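Local coordinates for protein Eps1p (Saccharomyces cerevisiae, PDB 4TW5) that is a thioredoxin-family protein in which two mixed beta sheets with flanking helices each end in an antiparallel hairpin, and several disulfides are formed, at residues F85-L90 with I97-E102; K234-L239 with N245-Y250. One frame throughout, in Å; residues are numbered along the deposited sequence.

Contact 1: residues F85-L90 with I97-E102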
loop_
_atom_site.group_PDB
_atom_site.type_symbol
_atom_site.label_atom_id
_atom_site.label_comp_id
_atom_site.label_asym_id
_atom_site.label_seq_id
_atom_site.Cartn_x
_atom_site.Cartn_y
_atom_site.Cartn_z
ATOM N N PHE A 85 -46.886 -7.242 27.305
ATOM C CA PHE A 85 -47.931 -7.787 26.452
ATOM C C PHE A 85 -48.077 -6.898 25.220
ATOM O O PHE A 85 -48.120 -5.672 25.343
ATOM C CB PHE A 85 -49.263 -7.886 27.198
ATOM C CG PHE A 85 -49.301 -8.959 28.253
ATOM C CD1 PHE A 85 -48.732 -10.203 28.020
ATOM C CD2 PHE A 85 -49.910 -8.724 29.478
ATOM C CE1 PHE A 85 -48.773 -11.196 28.991
ATOM C CE2 PHE A 85 -49.953 -9.705 30.455
ATOM C CZ PHE A 85 -49.382 -10.945 30.210
ATOM N N PRO A 86 -48.108 -7.509 24.025
ATOM C CA PRO A 86 -47.885 -8.947 23.867
ATOM C C PRO A 86 -46.393 -9.232 23.776
ATOM O O PRO A 86 -45.622 -8.331 23.434
ATOM C CB PRO A 86 -48.580 -9.259 22.550
ATOM C CG PRO A 86 -48.397 -8.005 21.760
ATOM C CD PRO A 86 -48.416 -6.861 22.739
ATOM N N GLU A 87 -45.989 -10.464 24.057
ATOM C CA GLU A 87 -44.578 -10.814 23.967
ATOM C C GLU A 87 -44.338 -12.012 23.066
ATOM O O GLU A 87 -44.795 -13.126 23.358
ATOM C CB GLU A 87 -44.008 -11.091 25.347
ATOM C CG GLU A 87 -42.545 -11.434 25.297
ATOM C CD GLU A 87 -41.862 -11.302 26.631
ATOM O OE1 GLU A 87 -42.503 -10.813 27.588
ATOM O OE2 GLU A 87 -40.681 -11.699 26.718
ATOM N N ILE A 88 -43.613 -11.776 21.973
ATOM C CA ILE A 88 -43.323 -12.822 21.000
ATOM C C ILE A 88 -41.940 -13.456 21.199
ATOM O O ILE A 88 -40.926 -12.766 21.154
ATOM C CB ILE A 88 -43.414 -12.270 19.587
ATOM C CG1 ILE A 88 -44.704 -11.469 19.430
ATOM C CG2 ILE A 88 -43.322 -13.406 18.562
ATOM C CD1 ILE A 88 -44.834 -10.819 18.090
ATOM N N ARG A 89 -41.904 -14.773 21.390
ATOM C CA ARG A 89 -40.672 -15.472 21.775
ATOM C C ARG A 89 -40.357 -16.723 20.943
ATOM O O ARG A 89 -41.267 -17.384 20.424
ATOM C CB ARG A 89 -40.751 -15.887 23.239
ATOM C CG ARG A 89 -40.851 -14.767 24.251
ATOM C CD ARG A 89 -40.739 -15.352 25.635
ATOM N NE ARG A 89 -40.670 -14.337 26.673
ATOM C CZ ARG A 89 -40.277 -14.579 27.918
ATOM N NH1 ARG A 89 -39.931 -15.802 28.278
ATOM N NH2 ARG A 89 -40.241 -13.600 28.806
ATOM N N LEU A 90 -39.062 -17.029 20.817
ATOM C CA LEU A 90 -38.589 -18.258 20.192
ATOM C C LEU A 90 -38.070 -19.273 21.219
ATOM O O LEU A 90 -37.209 -18.969 22.048
ATOM C CB LEU A 90 -37.490 -17.967 19.170
ATOM C CG LEU A 90 -36.970 -19.185 18.376
ATOM C CD1 LEU A 90 -38.055 -19.760 17.424
ATOM C CD2 LEU A 90 -35.732 -18.817 17.595
ATOM N N ILE A 97 -34.939 -19.000 23.785
ATOM C CA ILE A 97 -33.798 -18.610 22.981
ATOM C C ILE A 97 -33.694 -17.088 22.890
ATOM O O ILE A 97 -32.681 -16.512 23.291
ATOM C CB ILE A 97 -33.863 -19.204 21.566
ATOM C CG1 ILE A 97 -33.625 -20.711 21.616
ATOM C CG2 ILE A 97 -32.795 -18.606 20.675
ATOM C CD1 ILE A 97 -33.712 -21.371 20.259
ATOM N N LYS A 98 -34.750 -16.440 22.403
ATOM C CA LYS A 98 -34.727 -14.999 22.181
ATOM C C LYS A 98 -36.130 -14.445 21.962
ATOM O O LYS A 98 -37.054 -15.206 21.709
ATOM C CB LYS A 98 -33.854 -14.683 20.968
ATOM C CG LYS A 98 -34.527 -15.052 19.649
ATOM C CD LYS A 98 -33.720 -14.620 18.437
ATOM C CE LYS A 98 -32.501 -15.486 18.243
ATOM N NZ LYS A 98 -31.888 -15.178 16.921
ATOM N N SER A 99 -36.289 -13.126 22.057
ATOM C CA SER A 99 -37.583 -12.485 21.773
ATOM C C SER A 99 -37.540 -11.720 20.463
ATOM O O SER A 99 -36.496 -11.223 20.066
ATOM C CB SER A 99 -37.995 -11.535 22.906
ATOM O OG SER A 99 -38.220 -12.243 24.119
ATOM N N PHE A 100 -38.691 -11.595 19.817
ATOM C CA PHE A 100 -38.807 -10.857 18.566
ATOM C C PHE A 100 -39.498 -9.511 18.808
ATOM O O PHE A 100 -40.727 -9.416 18.833
ATOM C CB PHE A 100 -39.568 -11.699 17.539
ATOM C CG PHE A 100 -39.805 -11.010 16.222
ATOM C CD1 PHE A 100 -38.773 -10.834 15.318
ATOM C CD2 PHE A 100 -41.074 -10.587 15.864
ATOM C CE1 PHE A 100 -39.001 -10.222 14.088
ATOM C CE2 PHE A 100 -41.305 -9.980 14.639
ATOM C CZ PHE A 100 -40.273 -9.795 13.753
ATOM N N THR A 101 -38.687 -8.474 18.988
ATOM C CA THR A 101 -39.167 -7.160 19.395
ATOM C C THR A 101 -39.416 -6.246 18.213
ATOM O O THR A 101 -39.921 -5.137 18.370
ATOM C CB THR A 101 -38.166 -6.480 20.305
ATOM O OG1 THR A 101 -36.978 -6.204 19.556
ATOM C CG2 THR A 101 -37.834 -7.374 21.485
ATOM N N GLU A 102 -39.035 -6.709 17.035
ATOM C CA GLU A 102 -39.140 -5.907 15.828
ATOM C C GLU A 102 -40.566 -5.412 15.608
ATOM O O GLU A 102 -41.524 -6.152 15.815
ATOM C CB GLU A 102 -38.657 -6.731 14.636
ATOM C CG GLU A 102 -38.890 -6.112 13.281
ATOM C CD GLU A 102 -38.468 -7.044 12.164
ATOM O OE1 GLU A 102 -37.506 -7.804 12.381
ATOM O OE2 GLU A 102 -39.111 -7.041 11.086
#

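Contact 2: residues K234-L239 with N245-Y250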
loop_
_atom_site.group_PDB
_atom_site.type_symbol
_atom_site.label_atom_id
_atom_site.label_comp_id
_atom_site.label_asym_id
_atom_site.label_seq_id
_atom_site.Cartn_x
_atom_site.Cartn_y
_atom_site.Cartn_z
ATOM N N LYS A 234 -13.481 -7.273 9.682
ATOM C CA LYS A 234 -14.384 -6.128 9.789
ATOM C C LYS A 234 -15.607 -6.331 8.915
ATOM O O LYS A 234 -15.551 -7.064 7.938
ATOM C CB LYS A 234 -13.668 -4.837 9.409
ATOM C CG LYS A 234 -12.461 -4.571 10.288
ATOM C CD LYS A 234 -12.858 -4.261 11.709
ATOM C CE LYS A 234 -11.631 -3.735 12.456
ATOM N NZ LYS A 234 -11.945 -3.238 13.827
ATOM N N VAL A 235 -16.704 -5.671 9.283
ATOM C CA VAL A 235 -17.966 -5.727 8.574
ATOM C C VAL A 235 -18.501 -4.319 8.319
ATOM O O VAL A 235 -18.494 -3.488 9.232
ATOM C CB VAL A 235 -19.026 -6.543 9.370
ATOM C CG1 VAL A 235 -20.417 -6.477 8.703
ATOM C CG2 VAL A 235 -18.585 -7.982 9.543
ATOM N N ALA A 236 -18.978 -4.067 7.095
ATOM C CA ALA A 236 -19.598 -2.791 6.716
ATOM C C ALA A 236 -20.836 -2.981 5.809
ATOM O O ALA A 236 -20.889 -3.899 4.998
ATOM C CB ALA A 236 -18.589 -1.918 6.019
ATOM N N LEU A 237 -21.807 -2.082 5.901
ATOM C CA LEU A 237 -22.991 -2.179 5.031
ATOM C C LEU A 237 -22.902 -1.217 3.850
ATOM O O LEU A 237 -22.455 -0.076 4.009
ATOM C CB LEU A 237 -24.258 -1.901 5.815
ATOM C CG LEU A 237 -25.593 -2.071 5.091
ATOM C CD1 LEU A 237 -25.804 -3.507 4.635
ATOM C CD2 LEU A 237 -26.687 -1.685 6.042
ATOM N N VAL A 238 -23.240 -1.720 2.663
ATOM C CA VAL A 238 -23.362 -0.911 1.458
ATOM C C VAL A 238 -24.835 -0.735 1.063
ATOM O O VAL A 238 -25.545 -1.707 0.838
ATOM C CB VAL A 238 -22.612 -1.513 0.251
ATOM C CG1 VAL A 238 -22.679 -0.551 -0.925
ATOM C CG2 VAL A 238 -21.153 -1.854 0.597
ATOM N N LEU A 239 -25.285 0.514 1.002
ATOM C CA LEU A 239 -26.650 0.821 0.608
ATOM C C LEU A 239 -26.764 0.844 -0.904
ATOM O O LEU A 239 -25.922 1.423 -1.589
ATOM C CB LEU A 239 -27.083 2.149 1.203
ATOM C CG LEU A 239 -27.139 2.128 2.730
ATOM C CD1 LEU A 239 -27.639 3.455 3.271
ATOM C CD2 LEU A 239 -28.044 1.004 3.230
ATOM N N ASN A 245 -22.340 8.493 0.759
ATOM C CA ASN A 245 -22.751 8.125 2.117
ATOM C C ASN A 245 -23.560 6.816 2.142
ATOM O O ASN A 245 -24.601 6.701 2.785
ATOM C CB ASN A 245 -23.512 9.283 2.767
ATOM C CG ASN A 245 -22.657 10.561 2.861
ATOM O OD1 ASN A 245 -21.511 10.599 2.385
ATOM N ND2 ASN A 245 -23.192 11.588 3.511
ATOM N N ASN A 246 -23.029 5.816 1.446
ATOM C CA ASN A 246 -23.710 4.548 1.235
ATOM C C ASN A 246 -22.972 3.416 1.937
ATOM O O ASN A 246 -23.315 2.242 1.795
ATOM C CB ASN A 246 -23.794 4.265 -0.257
ATOM C CG ASN A 246 -22.469 4.470 -0.935
ATOM O OD1 ASN A 246 -21.451 4.643 -0.274
ATOM N ND2 ASN A 246 -22.470 4.493 -2.238
ATOM N N LEU A 247 -21.938 3.794 2.677
ATOM C CA LEU A 247 -21.044 2.856 3.352
ATOM C C LEU A 247 -21.103 3.099 4.852
ATOM O O LEU A 247 -20.728 4.160 5.309
ATOM C CB LEU A 247 -19.606 3.045 2.843
ATOM C CG LEU A 247 -18.443 2.108 3.267
ATOM C CD1 LEU A 247 -18.590 0.693 2.725
ATOM C CD2 LEU A 247 -17.087 2.681 2.888
ATOM N N PHE A 248 -21.560 2.110 5.615
ATOM C CA PHE A 248 -21.683 2.223 7.076
ATOM C C PHE A 248 -21.017 1.043 7.821
ATOM O O PHE A 248 -21.468 -0.092 7.682
ATOM C CB PHE A 248 -23.158 2.310 7.467
ATOM C CG PHE A 248 -23.849 3.548 6.939
ATOM C CD1 PHE A 248 -23.911 4.704 7.715
ATOM C CD2 PHE A 248 -24.399 3.569 5.672
ATOM C CE1 PHE A 248 -24.523 5.833 7.242
ATOM C CE2 PHE A 248 -25.000 4.698 5.194
ATOM C CZ PHE A 248 -25.075 5.829 5.978
ATOM N N ASP A 249 -19.959 1.317 8.600
ATOM C CA ASP A 249 -19.299 0.289 9.426
ATOM C C ASP A 249 -20.217 -0.278 10.491
ATOM O O ASP A 249 -21.044 0.432 11.071
ATOM C CB ASP A 249 -18.060 0.826 10.146
ATOM C CG ASP A 249 -16.882 1.022 9.223
ATOM O OD1 ASP A 249 -17.036 0.836 7.997
ATOM O OD2 ASP A 249 -15.776 1.302 9.740
ATOM N N TYR A 250 -20.043 -1.561 10.774
ATOM C CA TYR A 250 -20.745 -2.191 11.879
ATOM C C TYR A 250 -20.416 -1.453 13.194
ATOM O O TYR A 250 -19.250 -1.268 13.537
ATOM C CB TYR A 250 -20.375 -3.675 11.966
ATOM C CG TYR A 250 -21.203 -4.409 12.989
ATOM C CD1 TYR A 250 -22.515 -4.725 12.724
ATOM C CD2 TYR A 250 -20.688 -4.738 14.231
ATOM C CE1 TYR A 250 -23.289 -5.370 13.645
ATOM C CE2 TYR A 250 -21.454 -5.383 15.157
ATOM C CZ TYR A 250 -22.760 -5.700 14.851
ATOM O OH TYR A 250 -23.548 -6.348 15.760
#

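Contact 1: residues F85-L90 with I97-E102
Arg89 and Ser99 face each other as a non-hydrogen-bonded pair in the antiparallel hairpin at one margin of the first sheet, with 97-102 as the outer segment and strand 27-33 beyond 87-90. Three backbone hydrogen bonds join the segments: Phe100 N gives to Ile88 O at 2.9 Å, and Leu90 N meets Lys98 O nearly straight, N-H...O 176°. Ile97 N also bonds to Leu90 O, so Ile97 and Lys98 both face Leu90, a classic beta bulge.

On the Arg89 face, the extended Glu87 chain, its CG anti to N (chi1 -179°), brings OE2 to the arginine. NE holds it at 2.6 Å and NH2 bonds to the same oxygen, a side-on salt bridge gripping one atom from one face of the carboxylate, with that oxygen lying in the guanidinium plane. Ser99 OG sits beside this pair, 3.6 Å from Arg89 CG, but its hydrogen bond is to Tyr96 OH.

The other face is mostly apolar, with the Lys98 chain at its margin. Ile88 CG2 lies 4.2 Å from Phe100 CB, while CD1 comes to the edge of the Phe100 ring, which also meets Phe113 of helix 107-118. Leu90 CD2 reaches Ile97 CD1 at 4.2 Å, and Leu90 CB lies against Lys98 CG; the lysine end turns off to Glu117 and Asp259.

Pro86, joined through a cis peptide, packs on Cys40 of the Cys37-Cys40 disulfide. A cis-proline leading into the strand that pairs with the edge hairpin strand, close to a CXXC disulfide, is the hallmark of the thioredoxin fold.

Contact 2: residues K234-L239 with N245-Y250
Leu239 and Phe248 share a first torsion of -64°, each putting CG beside its own backbone N, and this carries leucine CD1 to the phenylalanine ring, 3.5 Å from CE2. The methyl comes in obliquely to the ring plane. Leu247 is set differently: with CG anti to N (chi1 -174°), it swings CD1 back over strand 234-238, 4.2 Å from Val238 CG2 and 4.2 Å from Ala236 CB.

Between the side chains runs an antiparallel pairing. Leu237 and Phe248 exchange two bonds, Leu237 N to Phe248 O being short (2.7 Å) and straight (175°). Leu239 N to Asn246 O and Tyr250 N to Val235 O extend the pairing at its two ends. Asn246 O also lies 3.2 Å from Val238 CA, a CA-H...O contact beside the bond it accepts.

Outside the pair, helix 140-150 packs on Val238 and Leu247 through Phe143 and Ile147, whereas Phe264 of helix 259-265 touches Leu237 and Phe248. The Tyr250 ring turns from the strands and stacks on Tyr261.

Asp249 OD1 sits 3.7 Å from Ala236 CB, yet its salt bridge is to Arg228 of the second subunit. Paired amides and apolar contacts thus join the strands, while the outer segment meets that subunit through the Asp249 charge, backbone hydrogen bonds of Asn245 and Leu247, and packing of Asn246 and Leu247 on its His227.

How the contacts relate
Contacts 1 and 2 are equivalent in kind: each is the antiparallel hairpin closing one margin of a mixed sheet, and they follow one another in series along the chain. They do not touch, their centres lying 28 Å apart and their nearest atoms about 12 Å apart. Helix 259-265 spans part of that interval, since Asp259 takes a salt bridge from Lys98 of contact 1 while Tyr261 and Phe264 pack against contact 2; just beyond the helix, Arg266 pairs with Glu102. Their surroundings differ, too: contact 1 carries the cis-proline beside the Cys37-Cys40 disulfide, whereas contact 2 faces the second subunit.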